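Local coordinates for decapping protein involved in mRNA degradation-Dcp1p (Saccharomyces cerevisiae, PDB 1Q67) that serves as the activating subunit of the Dcp1-Dcp2 decapping complex, which removes the 7-methylguanine cap from mRNA during yeast mRNA turnover, at residues L37-P42 against Q212-L217; D54-L59 against H198-I203; V64-L69 against G141-N146; M155-N160 against Y220-E225. All blocks are in the same frame, centred on the assembly; numbering follows the deposited sequence.

How the interactions relate
Interaction 3 is the buried sheet core, two neighbouring antiparallel strands joined by backbone hydrogen bonds. Interactions 1 and 4 pack the C-terminal helix 208-223 against that sheet's edge strand 34-41 and the end of strand 152-157 with the following turn. Interaction 1 is an apolar contact near the surface, whereas interaction 4 is more buried and adds a hydrogen bond from one helix start to another helix end. Interaction 2 lies in the second sheet, partly buried and without hydrogen bonds between its segments. The sheets meet where Ile203 packs on Leu65 and Leu142, and where Tyr201 touches Met155. Interactions 1 and 3 share backbone bonds at Ile67; 3 and 4 are linked from Leu142 N to Met155 O.

Interaction 1 of 4, residues L37-P42 against Q212-L217; sequences LLFHTP and QNIYEL
Phe39 meets the helix of residues 212-217 with its CB and its ring, in the PH-like (EVH1-type) fold where a C-terminal helix packs on a beta sandwich. Its CB lies 3.6 Å from Leu217 CD2, and its CE2 approaches Ile214 CG1 at 3.9 Å. The two side chains, Phe39 and Ile214, cross at about a right angle, and Ile214 CG1 approaches the ring obliquely. Across the ring, CE1 reaches Asn213 CB at 4.3 Å. A chi1 of 172° sets Phe39 CG anti to the backbone N, on the side of the carbonyl carbon, and the ring beyond it meets Ile214. Leu38 also directs its CB to the helix. Two successive residues can do so because they form a classic beta bulge opposite Ile67, which bonds to the backbone of both. Strand and helix run nearly antiparallel, at 153°, with axes 9.9 Å apart. Behind the first shell, Ile214 also packs on Leu65 and Ile67 of the next strand and on Ile205 of the other sheet, so it bridges the two sheets. Farther along the strand, Thr41 OG1 hydrogen-bonds Asp210 OD2 near the helix start. Leu217 serves both bulge residues with a single methyl, CD2, which lies 4.2 Å from Leu38 CB.

Interaction 2 of 4, residues D54-L59 against H198-I203; sequences DEWNKL and HEVYGI
Trp56 reaches Val200, Tyr201 and Gly202 across strand 43-50, which lies between the two strands in their antiparallel sheet. From CB, chi1 of -73° sets CG anti to the carbonyl carbon, and it is the far side of the six-membered ring that makes the contact. CZ3 presses on the backbone, 3.3 Å from Gly202 N and 3.7 Å from Tyr201 C. CH2, at the tip, lies 3.7 Å from Gly202 CA and 4.0 Å from Val200 CG1. Gly202 admits the indole because it has no side chain; a CB here would run into CZ3. An alanine in place of Trp56 would probably open a gap above Gly202 and leave Val200 CG1 without its aromatic neighbour. On the opposite side of the sheet, Leu59 CD1 comes in plane to the edge of the Tyr201 ring, 3.9 Å from CE2, the two side chains crossing at about a right angle. Trp56 also packs edge-to-face on Trp49, against Leu190 and Ile192, and against Ile148 of the second subunit. With strands at 67° and no hydrogen bond between these segments, the contact rests on dispersion and shape, aromatic carbon on bare glycine backbone.

Interaction 3 of 4, residues V64-L69 against G141-N146; sequences VLAIYL and GLIILN
The Tyr68 ring lies over Gly141, whose CA sits 3.9 Å above the ring plane, offset toward the rim, in a CH-pi contact. Segments 64-69 and 141-146 are adjacent antiparallel strands in the beta sandwich of the PH-like fold. Gly141 O also lies over a ring face, and Ile143 CG2 approaches CE2 obliquely at 3.8 Å. Chi1 of 55° puts the Tyr68 CG between the backbone N and the carbonyl carbon, and the ring beyond it lies over the neighbouring strand. The absence of a side chain on Gly141 makes this possible, since a CB would run into CZ. Val64-Leu145, Ala66-Ile143 and Tyr68-Gly141 are hydrogen-bonded pairs; Leu65-Ile144 and Ile67-Leu142 are non-hydrogen-bonded. Ala66 N to Ile143 O, at 2.8 Å and 165°, is short and nearly straight, while Val64 N to Leu145 O stretches to 3.1 Å with an angle of only 138°. Leu65, Ile67, Leu142 and Ile144 face inward; there Leu65 CD1 packs on Leu142 CG at 3.6 Å, and Ile67 also meets Leu217 and Ile218 of helix 208-223. Ala66 and Tyr68, on the other face, touch Ile27. The Tyr68 hydroxyl hydrogen-bonds Asp31. A phenylalanine at Tyr68 would keep the ring over the glycine but would probably leave Asp31 OD2 and a bridging water each short of a partner. That water donates to Tyr68 OH at 2.7 Å and to Leu142 O at 2.9 Å.

Interaction 4 of 4, residues M155-N160 against Y220-E225; sequences MGIVPN and YLLENE
Leu222 and Ile157 cross at about a right angle, Leu222 CD2 resting 3.8 Å from Ile157 CG2. Leu222 CG stands beside the backbone N (chi1 -68°), and the chain beyond it ends in the CD2 that also lies 3.5 Å from Val158 O. Asn160 runs obliquely to Leu222, and here the backbone joins the two: Asn160 N donates to Leu222 O at 2.9 Å, nearly straight at 163°, in the carbonyl plane and on a lone pair. Beyond it Asn160 and Glu223 lie side by side, pointing the same way, their amide and carboxylate planes 30° apart. Asn160 ND2 and Glu223 OE1 are 2.9 Å apart, but the angle is too poor for a hydrogen bond; the other carboxylate oxygen, OE2, forms a salt bridge with Lys219. Pro159 lies with CB 3.5 Å from Asn224 O and close to Leu221 O. Asn224 CB points away from segment 155-160, and its ND2 sits over the centre of the Tyr220 ring, 3.2 Å above the plane, and donates to Tyr220 O at 2.9 Å, in plane with the carbonyl. This side-chain bond at the helix end accompanies a weak backbone bond from Asn224 N to the same oxygen. Pro159 is the N-cap residue of helix 160-169, so the contact joins the start of that helix to the last turn of helix 208-223. Strand 152-157 leads into it, bonded to strand 140-146 through Leu142 and Tyr140, and Tyr140 also packs on Ile157, Pro159 and Leu221.

Interaction 1 of 4, residues L37-P42 against Q212-L217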
loop_
_atom_site.group_PDB
_atom_site.type_symbol
_atom_site.label_atom_id
_atom_site.label_comp_id
_atom_site.label_asym_id
_atom_site.label_seq_id
_atom_site.Cartn_x
_atom_site.Cartn_y
_atom_site.Cartn_z
ATOM N N LEU B 37 19.821 -12.532 3.196
ATOM C CA LEU B 37 18.500 -12.003 3.519
ATOM C C LEU B 37 18.348 -12.146 5.031
ATOM O O LEU B 37 18.586 -13.217 5.576
ATOM C CB LEU B 37 17.415 -12.815 2.797
ATOM C CG LEU B 37 15.947 -12.472 3.070
ATOM C CD1 LEU B 37 15.652 -11.056 2.595
ATOM C CD2 LEU B 37 15.039 -13.483 2.339
ATOM N N LEU B 38 17.946 -11.078 5.711
ATOM C CA LEU B 38 17.818 -11.141 7.166
ATOM C C LEU B 38 16.382 -11.147 7.650
ATOM O O LEU B 38 16.077 -11.677 8.716
ATOM C CB LEU B 38 18.538 -9.949 7.813
ATOM C CG LEU B 38 20.018 -9.770 7.480
ATOM C CD1 LEU B 38 20.535 -8.511 8.168
ATOM C CD2 LEU B 38 20.813 -11.007 7.940
ATOM N N PHE B 39 15.496 -10.557 6.861
ATOM C CA PHE B 39 14.103 -10.463 7.261
ATOM C C PHE B 39 13.220 -10.100 6.080
ATOM O O PHE B 39 13.628 -9.338 5.201
ATOM C CB PHE B 39 13.968 -9.376 8.335
ATOM C CG PHE B 39 12.552 -9.041 8.697
ATOM C CD1 PHE B 39 11.896 -9.733 9.710
ATOM C CD2 PHE B 39 11.858 -8.062 7.996
ATOM C CE1 PHE B 39 10.566 -9.450 10.023
ATOM C CE2 PHE B 39 10.530 -7.772 8.299
ATOM C CZ PHE B 39 9.881 -8.472 9.314
ATOM N N HIS B 40 12.015 -10.654 6.071
ATOM C CA HIS B 40 11.048 -10.341 5.039
ATOM C C HIS B 40 9.654 -10.545 5.601
ATOM O O HIS B 40 9.430 -11.420 6.431
ATOM C CB HIS B 40 11.245 -11.202 3.779
ATOM C CG HIS B 40 10.962 -12.660 3.975
ATOM N ND1 HIS B 40 11.913 -13.549 4.430
ATOM C CD2 HIS B 40 9.834 -13.383 3.779
ATOM C CE1 HIS B 40 11.382 -14.757 4.505
ATOM N NE2 HIS B 40 10.123 -14.684 4.116
ATOM N N THR B 41 8.728 -9.698 5.171
ATOM C CA THR B 41 7.345 -9.793 5.602
ATOM C C THR B 41 6.573 -9.567 4.305
ATOM O O THR B 41 6.987 -8.767 3.467
ATOM C CB THR B 41 7.007 -8.724 6.684
ATOM O OG1 THR B 41 5.726 -9.014 7.257
ATOM C CG2 THR B 41 6.993 -7.330 6.092
ATOM N N PRO B 42 5.447 -10.278 4.122
ATOM C CA PRO B 42 4.564 -10.231 2.943
ATOM C C PRO B 42 3.932 -8.910 2.532
ATOM O O PRO B 42 3.917 -8.565 1.345
ATOM C CB PRO B 42 3.477 -11.268 3.271
ATOM C CG PRO B 42 4.094 -12.129 4.337
ATOM C CD PRO B 42 4.881 -11.161 5.157
ATOM N N GLN B 212 7.277 -5.552 15.653
ATOM C CA GLN B 212 8.229 -5.553 16.752
ATOM C C GLN B 212 9.548 -6.186 16.311
ATOM O O GLN B 212 10.627 -5.720 16.677
ATOM C CB GLN B 212 7.651 -6.319 17.945
ATOM C CG GLN B 212 8.155 -5.815 19.277
ATOM C CD GLN B 212 7.741 -4.375 19.540
ATOM O OE1 GLN B 212 8.435 -3.634 20.232
ATOM N NE2 GLN B 212 6.602 -3.978 18.993
ATOM N N ASN B 213 9.462 -7.246 15.515
ATOM C CA ASN B 213 10.658 -7.920 15.033
ATOM C C ASN B 213 11.507 -7.069 14.090
ATOM O O ASN B 213 12.732 -7.142 14.129
ATOM C CB ASN B 213 10.281 -9.231 14.344
ATOM C CG ASN B 213 9.810 -10.282 15.325
ATOM O OD1 ASN B 213 8.984 -10.004 16.197
ATOM N ND2 ASN B 213 10.329 -11.496 15.193
ATOM N N ILE B 214 10.871 -6.269 13.236
ATOM C CA ILE B 214 11.633 -5.440 12.314
ATOM C C ILE B 214 12.270 -4.300 13.115
ATOM O O ILE B 214 13.403 -3.901 12.863
ATOM C CB ILE B 214 10.738 -4.870 11.171
ATOM C CG1 ILE B 214 11.619 -4.464 9.991
ATOM C CG2 ILE B 214 9.979 -3.632 11.634
ATOM C CD1 ILE B 214 10.858 -3.878 8.812
ATOM N N TYR B 215 11.530 -3.794 14.095
ATOM C CA TYR B 215 12.020 -2.727 14.952
ATOM C C TYR B 215 13.273 -3.204 15.693
ATOM O O TYR B 215 14.272 -2.491 15.784
ATOM C CB TYR B 215 10.935 -2.335 15.964
ATOM C CG TYR B 215 11.473 -1.581 17.159
ATOM C CD1 TYR B 215 11.972 -0.287 17.029
ATOM C CD2 TYR B 215 11.542 -2.193 18.408
ATOM C CE1 TYR B 215 12.534 0.378 18.115
ATOM C CE2 TYR B 215 12.103 -1.540 19.499
ATOM C CZ TYR B 215 12.599 -0.258 19.347
ATOM O OH TYR B 215 13.194 0.364 20.419
ATOM N N GLU B 216 13.206 -4.425 16.211
ATOM C CA GLU B 216 14.309 -5.025 16.958
ATOM C C GLU B 216 15.531 -5.264 16.069
ATOM O O GLU B 216 16.668 -5.033 16.483
ATOM C CB GLU B 216 13.861 -6.357 17.567
ATOM C CG GLU B 216 14.183 -6.518 19.035
ATOM C CD GLU B 216 13.211 -5.780 19.922
ATOM O OE1 GLU B 216 12.018 -6.145 19.900
ATOM O OE2 GLU B 216 13.633 -4.842 20.636
ATOM N N LEU B 217 15.298 -5.742 14.849
ATOM C CA LEU B 217 16.398 -5.986 13.929
ATOM C C LEU B 217 17.101 -4.692 13.510
ATOM O O LEU B 217 18.324 -4.603 13.553
ATOM C CB LEU B 217 15.901 -6.722 12.683
ATOM C CG LEU B 217 16.923 -6.869 11.552
ATOM C CD1 LEU B 217 18.110 -7.690 12.044
ATOM C CD2 LEU B 217 16.266 -7.543 10.344
#

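Interaction 2 of 4, residues D54-L59 against H198-I203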
loop_
_atom_site.group_PDB
_atom_site.type_symbol
_atom_site.label_atom_id
_atom_site.label_comp_id
_atom_site.label_asym_id
_atom_site.label_seq_id
_atom_site.Cartn_x
_atom_site.Cartn_y
_atom_site.Cartn_z
ATOM N N ASP B 54 2.582 18.599 8.755
ATOM C CA ASP B 54 2.458 17.669 9.875
ATOM C C ASP B 54 1.441 16.562 9.629
ATOM O O ASP B 54 0.435 16.451 10.335
ATOM C CB ASP B 54 2.088 18.416 11.156
ATOM C CG ASP B 54 3.296 18.983 11.857
ATOM O OD1 ASP B 54 3.968 19.853 11.261
ATOM O OD2 ASP B 54 3.579 18.548 12.997
ATOM N N GLU B 55 1.708 15.741 8.621
ATOM C CA GLU B 55 0.818 14.642 8.296
ATOM C C GLU B 55 1.583 13.579 7.523
ATOM O O GLU B 55 2.675 13.828 7.013
ATOM C CB GLU B 55 -0.369 15.149 7.465
ATOM C CG GLU B 55 -0.021 15.526 6.029
ATOM C CD GLU B 55 -1.174 16.204 5.297
ATOM O OE1 GLU B 55 -2.336 15.755 5.443
ATOM O OE2 GLU B 55 -0.915 17.182 4.562
ATOM N N TRP B 56 1.008 12.387 7.449
ATOM C CA TRP B 56 1.630 11.299 6.718
ATOM C C TRP B 56 1.164 11.311 5.270
ATOM O O TRP B 56 -0.044 11.319 5.006
ATOM C CB TRP B 56 1.247 9.952 7.327
ATOM C CG TRP B 56 1.894 9.644 8.638
ATOM C CD1 TRP B 56 1.296 9.623 9.868
ATOM C CD2 TRP B 56 3.260 9.275 8.845
ATOM N NE1 TRP B 56 2.210 9.261 10.829
ATOM C CE2 TRP B 56 3.422 9.046 10.231
ATOM C CE3 TRP B 56 4.363 9.122 7.995
ATOM C CZ2 TRP B 56 4.649 8.667 10.785
ATOM C CZ3 TRP B 56 5.585 8.746 8.548
ATOM C CH2 TRP B 56 5.716 8.526 9.929
ATOM N N ASN B 57 2.114 11.329 4.336
ATOM C CA ASN B 57 1.767 11.278 2.918
ATOM C C ASN B 57 1.977 9.850 2.447
ATOM O O ASN B 57 3.040 9.266 2.667
ATOM C CB ASN B 57 2.645 12.208 2.075
ATOM C CG ASN B 57 2.270 13.666 2.238
ATOM O OD1 ASN B 57 1.095 14.004 2.400
ATOM N ND2 ASN B 57 3.263 14.540 2.180
ATOM N N LYS B 58 0.961 9.282 1.807
ATOM C CA LYS B 58 1.064 7.921 1.299
ATOM C C LYS B 58 1.946 7.912 0.061
ATOM O O LYS B 58 1.746 8.714 -0.854
ATOM C CB LYS B 58 -0.334 7.390 0.952
ATOM C CG LYS B 58 -0.349 6.069 0.196
ATOM C CD LYS B 58 0.405 4.967 0.933
ATOM C CE LYS B 58 0.515 3.729 0.047
ATOM N NZ LYS B 58 1.642 2.824 0.395
ATOM N N LEU B 59 2.940 7.031 0.034
ATOM C CA LEU B 59 3.810 6.930 -1.132
ATOM C C LEU B 59 3.373 5.723 -1.958
ATOM O O LEU B 59 2.717 4.817 -1.440
ATOM C CB LEU B 59 5.276 6.770 -0.717
ATOM C CG LEU B 59 5.904 7.907 0.094
ATOM C CD1 LEU B 59 7.397 7.645 0.238
ATOM C CD2 LEU B 59 5.660 9.248 -0.603
ATOM N N HIS B 198 17.682 12.700 7.951
ATOM C CA HIS B 198 16.644 13.138 8.876
ATOM C C HIS B 198 15.229 13.058 8.284
ATOM O O HIS B 198 14.285 13.613 8.848
ATOM C CB HIS B 198 16.926 14.568 9.359
ATOM C CG HIS B 198 16.370 14.869 10.719
ATOM N ND1 HIS B 198 15.028 14.756 11.021
ATOM C CD2 HIS B 198 16.980 15.271 11.860
ATOM C CE1 HIS B 198 14.837 15.073 12.291
ATOM N NE2 HIS B 198 16.005 15.389 12.822
ATOM N N GLU B 199 15.075 12.384 7.148
ATOM C CA GLU B 199 13.741 12.239 6.561
ATOM C C GLU B 199 13.055 11.115 7.322
ATOM O O GLU B 199 13.692 10.126 7.682
ATOM C CB GLU B 199 13.828 11.896 5.075
ATOM C CG GLU B 199 14.574 12.932 4.276
ATOM C CD GLU B 199 14.673 12.577 2.814
ATOM O OE1 GLU B 199 13.719 12.879 2.066
ATOM O OE2 GLU B 199 15.703 11.984 2.415
ATOM N N VAL B 200 11.763 11.274 7.573
ATOM C CA VAL B 200 11.005 10.286 8.325
ATOM C C VAL B 200 9.987 9.494 7.495
ATOM O O VAL B 200 9.115 10.065 6.843
ATOM C CB VAL B 200 10.274 10.967 9.504
ATOM C CG1 VAL B 200 9.472 9.948 10.280
ATOM C CG2 VAL B 200 11.292 11.658 10.417
ATOM N N TYR B 201 10.115 8.173 7.527
ATOM C CA TYR B 201 9.200 7.295 6.804
ATOM C C TYR B 201 8.424 6.462 7.801
ATOM O O TYR B 201 8.906 6.185 8.904
ATOM C CB TYR B 201 9.950 6.345 5.857
ATOM C CG TYR B 201 10.633 7.032 4.705
ATOM C CD1 TYR B 201 11.912 7.575 4.848
ATOM C CD2 TYR B 201 9.992 7.167 3.471
ATOM C CE1 TYR B 201 12.538 8.235 3.792
ATOM C CE2 TYR B 201 10.609 7.825 2.414
ATOM C CZ TYR B 201 11.881 8.357 2.584
ATOM O OH TYR B 201 12.491 9.017 1.544
ATOM N N GLY B 202 7.211 6.084 7.408
ATOM C CA GLY B 202 6.368 5.250 8.242
ATOM C C GLY B 202 6.030 4.000 7.441
ATOM O O GLY B 202 5.671 4.082 6.269
ATOM N N ILE B 203 6.160 2.834 8.056
ATOM C CA ILE B 203 5.853 1.608 7.350
ATOM C C ILE B 203 4.762 0.841 8.080
ATOM O O ILE B 203 4.950 0.437 9.226
ATOM C CB ILE B 203 7.100 0.697 7.218
ATOM C CG1 ILE B 203 8.242 1.451 6.529
ATOM C CG2 ILE B 203 6.750 -0.540 6.397
ATOM C CD1 ILE B 203 9.547 0.669 6.486
#

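Interaction 3 of 4, residues V64-L69 against G141-N146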
loop_
_atom_site.group_PDB
_atom_site.type_symbol
_atom_site.label_atom_id
_atom_site.label_comp_id
_atom_site.label_asym_id
_atom_site.label_seq_id
_atom_site.Cartn_x
_atom_site.Cartn_y
_atom_site.Cartn_z
ATOM N N VAL B 64 6.183 -6.664 -0.652
ATOM C CA VAL B 64 7.116 -7.404 0.176
ATOM C C VAL B 64 8.225 -6.487 0.696
ATOM O O VAL B 64 8.849 -5.744 -0.070
ATOM C CB VAL B 64 7.752 -8.572 -0.603
ATOM C CG1 VAL B 64 8.682 -9.352 0.313
ATOM C CG2 VAL B 64 6.665 -9.499 -1.138
ATOM N N LEU B 65 8.454 -6.548 2.004
ATOM C CA LEU B 65 9.476 -5.744 2.651
ATOM C C LEU B 65 10.582 -6.672 3.122
ATOM O O LEU B 65 10.318 -7.666 3.794
ATOM C CB LEU B 65 8.882 -4.989 3.847
ATOM C CG LEU B 65 9.831 -4.377 4.895
ATOM C CD1 LEU B 65 10.706 -3.310 4.270
ATOM C CD2 LEU B 65 8.999 -3.772 6.014
ATOM N N ALA B 66 11.819 -6.361 2.757
ATOM C CA ALA B 66 12.938 -7.185 3.180
ATOM C C ALA B 66 14.094 -6.330 3.675
ATOM O O ALA B 66 14.288 -5.207 3.211
ATOM C CB ALA B 66 13.420 -8.070 2.027
ATOM N N ILE B 67 14.844 -6.879 4.627
ATOM C CA ILE B 67 16.025 -6.237 5.181
ATOM C C ILE B 67 17.122 -7.264 4.970
ATOM O O ILE B 67 16.974 -8.436 5.321
ATOM C CB ILE B 67 15.854 -5.919 6.664
ATOM C CG1 ILE B 67 14.817 -4.804 6.804
ATOM C CG2 ILE B 67 17.193 -5.490 7.271
ATOM C CD1 ILE B 67 14.377 -4.574 8.202
ATOM N N TYR B 68 18.224 -6.830 4.381
ATOM C CA TYR B 68 19.282 -7.767 4.071
ATOM C C TYR B 68 20.671 -7.184 4.269
ATOM O O TYR B 68 20.854 -5.969 4.289
ATOM C CB TYR B 68 19.112 -8.210 2.618
ATOM C CG TYR B 68 19.079 -7.037 1.671
ATOM C CD1 TYR B 68 20.231 -6.622 1.009
ATOM C CD2 TYR B 68 17.899 -6.322 1.452
ATOM C CE1 TYR B 68 20.215 -5.536 0.148
ATOM C CE2 TYR B 68 17.873 -5.217 0.592
ATOM C CZ TYR B 68 19.041 -4.840 -0.059
ATOM O OH TYR B 68 19.045 -3.774 -0.932
ATOM N N LEU B 69 21.641 -8.078 4.394
ATOM C CA LEU B 69 23.031 -7.704 4.582
ATOM C C LEU B 69 23.679 -7.531 3.214
ATOM O O LEU B 69 23.451 -8.326 2.300
ATOM C CB LEU B 69 23.756 -8.784 5.386
ATOM C CG LEU B 69 25.192 -8.449 5.811
ATOM C CD1 LEU B 69 25.512 -9.123 7.142
ATOM C CD2 LEU B 69 26.156 -8.889 4.731
ATOM N N GLY B 141 20.565 -3.157 3.839
ATOM C CA GLY B 141 19.612 -2.484 2.990
ATOM C C GLY B 141 18.198 -2.901 3.308
ATOM O O GLY B 141 17.946 -3.975 3.854
ATOM N N LEU B 142 17.269 -2.021 2.982
ATOM C CA LEU B 142 15.857 -2.292 3.178
ATOM C C LEU B 142 15.228 -2.077 1.804
ATOM O O LEU B 142 15.599 -1.152 1.072
ATOM C CB LEU B 142 15.261 -1.330 4.212
ATOM C CG LEU B 142 13.741 -1.328 4.406
ATOM C CD1 LEU B 142 13.394 -0.831 5.810
ATOM C CD2 LEU B 142 13.096 -0.434 3.346
ATOM N N ILE B 143 14.298 -2.949 1.442
ATOM C CA ILE B 143 13.640 -2.815 0.158
ATOM C C ILE B 143 12.183 -3.254 0.228
ATOM O O ILE B 143 11.828 -4.162 0.968
ATOM C CB ILE B 143 14.396 -3.637 -0.923
ATOM C CG1 ILE B 143 13.845 -3.317 -2.309
ATOM C CG2 ILE B 143 14.308 -5.132 -0.614
ATOM C CD1 ILE B 143 14.625 -3.986 -3.432
ATOM N N ILE B 144 11.338 -2.552 -0.513
ATOM C CA ILE B 144 9.933 -2.894 -0.599
ATOM C C ILE B 144 9.683 -3.150 -2.085
ATOM O O ILE B 144 9.943 -2.284 -2.929
ATOM C CB ILE B 144 9.025 -1.763 -0.112
ATOM C CG1 ILE B 144 9.208 -1.563 1.399
ATOM C CG2 ILE B 144 7.572 -2.116 -0.408
ATOM C CD1 ILE B 144 8.462 -0.371 1.944
ATOM N N LEU B 145 9.202 -4.348 -2.397
ATOM C CA LEU B 145 8.942 -4.727 -3.781
ATOM C C LEU B 145 7.444 -4.729 -4.035
ATOM O O LEU B 145 6.737 -5.583 -3.506
ATOM C CB LEU B 145 9.504 -6.127 -4.048
ATOM C CG LEU B 145 10.992 -6.360 -3.749
ATOM C CD1 LEU B 145 11.226 -7.794 -3.321
ATOM C CD2 LEU B 145 11.815 -6.029 -4.968
ATOM N N ASN B 146 6.954 -3.779 -4.827
ATOM C CA ASN B 146 5.518 -3.733 -5.123
ATOM C C ASN B 146 5.042 -5.034 -5.752
ATOM O O ASN B 146 5.712 -5.592 -6.620
ATOM C CB ASN B 146 5.184 -2.562 -6.051
ATOM C CG ASN B 146 5.181 -1.237 -5.321
ATOM O OD1 ASN B 146 5.405 -1.191 -4.108
ATOM N ND2 ASN B 146 4.925 -0.151 -6.046
HETATM O O HOH W 1 17.615 -1.496 -0.914
#

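Interaction 4 of 4, residues M155-N160 against Y220-E225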
loop_
_atom_site.group_PDB
_atom_site.type_symbol
_atom_site.label_atom_id
_atom_site.label_comp_id
_atom_site.label_asym_id
_atom_site.label_seq_id
_atom_site.Cartn_x
_atom_site.Cartn_y
_atom_site.Cartn_z
ATOM N N MET B 155 16.242 1.684 0.607
ATOM C CA MET B 155 16.811 2.513 1.668
ATOM C C MET B 155 18.037 1.809 2.245
ATOM O O MET B 155 17.978 0.627 2.594
ATOM C CB MET B 155 15.798 2.754 2.792
ATOM C CG MET B 155 16.325 3.703 3.861
ATOM S SD MET B 155 15.279 3.871 5.333
ATOM C CE MET B 155 13.949 4.882 4.678
ATOM N N GLY B 156 19.148 2.533 2.339
ATOM C CA GLY B 156 20.360 1.943 2.889
ATOM C C GLY B 156 20.401 2.079 4.399
ATOM O O GLY B 156 19.870 3.041 4.950
ATOM N N ILE B 157 21.002 1.115 5.085
ATOM C CA ILE B 157 21.093 1.191 6.542
ATOM C C ILE B 157 22.561 1.223 6.982
ATOM O O ILE B 157 23.319 0.289 6.710
ATOM C CB ILE B 157 20.393 0.005 7.203
ATOM C CG1 ILE B 157 18.925 -0.046 6.764
ATOM C CG2 ILE B 157 20.467 0.137 8.714
ATOM C CD1 ILE B 157 18.168 -1.266 7.304
ATOM N N VAL B 158 22.956 2.302 7.653
ATOM C CA VAL B 158 24.343 2.466 8.116
ATOM C C VAL B 158 24.428 2.493 9.635
ATOM O O VAL B 158 23.714 3.240 10.288
ATOM C CB VAL B 158 24.954 3.782 7.583
ATOM C CG1 VAL B 158 26.410 3.913 8.034
ATOM C CG2 VAL B 158 24.856 3.823 6.058
ATOM N N PRO B 159 25.301 1.666 10.218
ATOM C CA PRO B 159 25.444 1.636 11.680
ATOM C C PRO B 159 25.845 3.002 12.252
ATOM O O PRO B 159 26.590 3.750 11.619
ATOM C CB PRO B 159 26.543 0.592 11.906
ATOM C CG PRO B 159 26.425 -0.312 10.703
ATOM C CD PRO B 159 26.165 0.659 9.572
ATOM N N ASN B 160 25.351 3.317 13.448
ATOM C CA ASN B 160 25.682 4.576 14.103
ATOM C C ASN B 160 27.195 4.756 14.260
ATOM O O ASN B 160 27.716 5.854 14.078
ATOM C CB ASN B 160 25.039 4.653 15.493
ATOM C CG ASN B 160 23.530 4.621 15.443
ATOM O OD1 ASN B 160 22.922 4.975 14.430
ATOM N ND2 ASN B 160 22.909 4.210 16.547
ATOM N N TYR B 220 19.061 -3.234 16.310
ATOM C CA TYR B 220 20.284 -4.006 16.491
ATOM C C TYR B 220 21.343 -3.669 15.443
ATOM O O TYR B 220 22.531 -3.601 15.750
ATOM C CB TYR B 220 19.982 -5.509 16.422
ATOM C CG TYR B 220 21.192 -6.380 16.687
ATOM C CD1 TYR B 220 21.526 -6.774 17.988
ATOM C CD2 TYR B 220 22.043 -6.753 15.648
ATOM C CE1 TYR B 220 22.678 -7.507 18.241
ATOM C CE2 TYR B 220 23.199 -7.486 15.891
ATOM C CZ TYR B 220 23.510 -7.855 17.190
ATOM O OH TYR B 220 24.666 -8.554 17.431
ATOM N N LEU B 221 20.924 -3.486 14.197
ATOM C CA LEU B 221 21.873 -3.181 13.134
ATOM C C LEU B 221 22.430 -1.774 13.294
ATOM O O LEU B 221 23.583 -1.507 12.940
ATOM C CB LEU B 221 21.207 -3.325 11.760
ATOM C CG LEU B 221 20.686 -4.704 11.346
ATOM C CD1 LEU B 221 19.954 -4.551 10.013
ATOM C CD2 LEU B 221 21.840 -5.709 11.205
ATOM N N LEU B 222 21.618 -0.874 13.833
ATOM C CA LEU B 222 22.069 0.502 14.030
ATOM C C LEU B 222 23.016 0.665 15.226
ATOM O O LEU B 222 23.999 1.395 15.147
ATOM C CB LEU B 222 20.873 1.435 14.222
ATOM C CG LEU B 222 19.931 1.685 13.041
ATOM C CD1 LEU B 222 18.845 2.662 13.481
ATOM C CD2 LEU B 222 20.707 2.249 11.847
ATOM N N GLU B 223 22.703 -0.028 16.317
ATOM C CA GLU B 223 23.451 0.025 17.576
ATOM C C GLU B 223 24.732 -0.792 17.658
ATOM O O GLU B 223 25.488 -0.652 18.614
ATOM C CB GLU B 223 22.551 -0.435 18.728
ATOM C CG GLU B 223 22.133 0.633 19.704
ATOM C CD GLU B 223 21.149 1.604 19.117
ATOM O OE1 GLU B 223 21.465 2.180 18.054
ATOM O OE2 GLU B 223 20.067 1.796 19.721
ATOM N N ASN B 224 24.980 -1.665 16.693
ATOM C CA ASN B 224 26.189 -2.469 16.764
ATOM C C ASN B 224 27.180 -2.183 15.660
ATOM O O ASN B 224 26.887 -1.452 14.711
ATOM C CB ASN B 224 25.829 -3.952 16.776
ATOM C CG ASN B 224 25.205 -4.379 18.085
ATOM O OD1 ASN B 224 25.906 -4.596 19.072
ATOM N ND2 ASN B 224 23.880 -4.471 18.113
ATOM N N GLU B 225 28.363 -2.764 15.811
ATOM C CA GLU B 225 29.457 -2.619 14.863
ATOM C C GLU B 225 29.082 -3.278 13.536
ATOM O O GLU B 225 28.338 -4.257 13.509
ATOM C CB GLU B 225 30.701 -3.296 15.440
ATOM C CG GLU B 225 32.021 -2.797 14.900
ATOM C CD GLU B 225 32.320 -1.368 15.320
ATOM O OE1 GLU B 225 32.041 -1.020 16.493
ATOM O OE2 GLU B 225 32.846 -0.600 14.480
#